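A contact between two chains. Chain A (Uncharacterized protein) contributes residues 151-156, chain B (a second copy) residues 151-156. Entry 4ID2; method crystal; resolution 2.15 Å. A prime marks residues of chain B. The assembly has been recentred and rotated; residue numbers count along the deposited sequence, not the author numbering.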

# COMPACT_ATOMS: atom_id res chain seq x y z
N GLN A 151 14.35 -7.86 -0.55
CA GLN A 151 13.08 -7.85 0.18
C GLN A 151 11.97 -7.23 -0.66
O GLN A 151 12.22 -6.36 -1.50
N LYS A 152 10.74 -7.65 -0.38
CA LYS A 152 9.54 -7.09 -0.99
C LYS A 152 9.02 -6.05 -0.03
O LYS A 152 9.07 -6.25 1.18
N VAL A 153 8.54 -4.92 -0.56
CA VAL A 153 7.99 -3.86 0.28
C VAL A 153 6.57 -4.27 0.66
O VAL A 153 5.75 -4.50 -0.23
N ASP A 154 6.30 -4.42 1.98
CA ASP A 154 4.99 -4.83 2.50
C ASP A 154 4.25 -3.62 3.02
O ASP A 154 4.80 -2.52 3.03
N ILE A 155 2.98 -3.80 3.41
CA ILE A 155 2.17 -2.70 3.87
C ILE A 155 1.32 -3.02 5.07
O ILE A 155 0.97 -4.17 5.31
N LEU A 156 1.00 -1.96 5.81
CA LEU A 156 0.01 -1.89 6.86
C LEU A 156 -0.97 -0.81 6.48
O LEU A 156 -0.59 0.12 5.77
N GLN B 151 -4.07 -15.79 1.49
CA GLN B 151 -3.18 -14.91 0.72
C GLN B 151 -2.91 -13.62 1.48
O GLN B 151 -3.74 -13.15 2.27
N LYS B 152 -1.75 -13.02 1.20
CA LYS B 152 -1.36 -11.72 1.73
C LYS B 152 -1.74 -10.69 0.70
O LYS B 152 -1.59 -10.95 -0.50
N VAL B 153 -2.24 -9.54 1.13
CA VAL B 153 -2.62 -8.47 0.21
C VAL B 153 -1.34 -7.74 -0.19
O VAL B 153 -0.65 -7.25 0.70
N ASP B 154 -1.01 -7.73 -1.50
CA ASP B 154 0.19 -7.09 -2.03
C ASP B 154 -0.17 -5.76 -2.65
O ASP B 154 -1.35 -5.42 -2.72
N ILE B 155 0.84 -4.99 -3.06
CA ILE B 155 0.60 -3.67 -3.62
C ILE B 155 1.45 -3.35 -4.82
O ILE B 155 2.54 -3.90 -4.99
N LEU B 156 0.92 -2.45 -5.63
CA LEU B 156 1.57 -1.75 -6.72
C LEU B 156 1.44 -0.27 -6.44
O LEU B 156 0.48 0.13 -5.78

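An exact two-fold axis relates the two stretches, so each contact occurs twice. The end-to-end directions of residues 152 to 155 are 93° apart, close to perpendicular. Lys152 points toward the partner stretch. Its chain is nearly extended, with chi1, chi2 and chi4 in t and chi3 off-well at -148°. This reach carries the ammonium to Asp154′, where Lys152 NZ lies 3.2 Å from Asp154′ OD2. The pair is a salt bridge, and its hydrogen bond is weak. Lys152′ NZ meets Asp154 OD2 at the same 3.2 Å. Asp154 leaves its backbone sideways, in rotamer m, but its carboxylate end comes nearer the other chain.

Ile155 points toward the partner and is buried. Its chi1 is p and its chi2 is off-well at 138°. Ile155 CG2 sits 3.5 Å from Ile155′ CD1, which makes an apolar patch at one end of the contact, with the salt bridges at the other and the waters between. Val153 points sideways, in rotamer t, and its carbonyl works through water. Water 1 donates to Val153 O at 3.1 Å and accepts from Ile155′ N at 3.1 Å. Water 2 accepts from Ile155 N at 3.1 Å and donates to Val153′ O at 3.1 Å. These backbone groups are thus satisfied across the interface without direct strand pairing. Gln151 and Leu156 do not reach the other stretch.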

# COMPACT_ATOMS: atom_id res chain seq x y z
CB GLN A 151 13.18 -7.07 1.51
CG GLN A 151 14.35 -7.41 2.45
CD GLN A 151 15.70 -6.82 2.07
OE1 GLN A 151 16.71 -7.53 2.07
NE2 GLN A 151 15.78 -5.52 1.82
CB LYS A 152 8.49 -8.19 -1.24
CG LYS A 152 7.32 -7.74 -2.10
CD LYS A 152 6.26 -8.84 -2.18
CE LYS A 152 5.50 -8.86 -3.49
NZ LYS A 152 4.72 -10.12 -3.65
CB VAL A 153 8.04 -2.50 -0.45
CG1 VAL A 153 7.30 -1.41 0.33
CG2 VAL A 153 9.49 -2.10 -0.72
CB ASP A 154 5.15 -5.88 3.61
CG ASP A 154 5.77 -7.18 3.16
OD1 ASP A 154 5.61 -7.54 1.97
OD2 ASP A 154 6.36 -7.88 4.02
CB ILE A 155 1.22 -2.21 2.74
CG1 ILE A 155 0.33 -3.36 2.18
CG2 ILE A 155 1.99 -1.51 1.63
CD1 ILE A 155 -1.11 -2.97 1.94
CB LEU A 156 0.64 -1.59 8.23
CG LEU A 156 1.70 -2.55 8.75
CD1 LEU A 156 2.01 -2.23 10.20
CD2 LEU A 156 1.23 -3.99 8.69
CB GLN B 151 -3.78 -14.53 -0.66
CG GLN B 151 -4.30 -15.68 -1.53
CD GLN B 151 -5.67 -16.24 -1.16
OE1 GLN B 151 -5.84 -17.46 -1.08
NE2 GLN B 151 -6.68 -15.40 -0.99
CB LYS B 152 0.15 -11.69 2.02
CG LYS B 152 0.60 -10.47 2.82
CD LYS B 152 2.13 -10.44 2.94
CE LYS B 152 2.62 -9.81 4.22
NZ LYS B 152 4.06 -10.09 4.45
CB VAL B 153 -3.68 -7.54 0.85
CG1 VAL B 153 -3.95 -6.31 -0.03
CG2 VAL B 153 -4.97 -8.31 1.14
CB ASP B 154 0.89 -7.99 -3.06
CG ASP B 154 1.40 -9.30 -2.51
OD1 ASP B 154 1.74 -9.35 -1.31
OD2 ASP B 154 1.53 -10.27 -3.30
CB ILE B 155 0.86 -2.57 -2.55
CG1 ILE B 155 2.29 -2.67 -1.94
CG2 ILE B 155 -0.21 -2.59 -1.47
CD1 ILE B 155 2.98 -1.34 -1.77
CB LEU B 156 0.96 -2.10 -8.08
CG LEU B 156 0.96 -3.56 -8.51
CD1 LEU B 156 0.55 -3.67 -9.97
CD2 LEU B 156 2.33 -4.19 -8.37
O HOH W 1 3.51 -5.88 -1.81
O HOH W 2 1.84 -6.44 2.29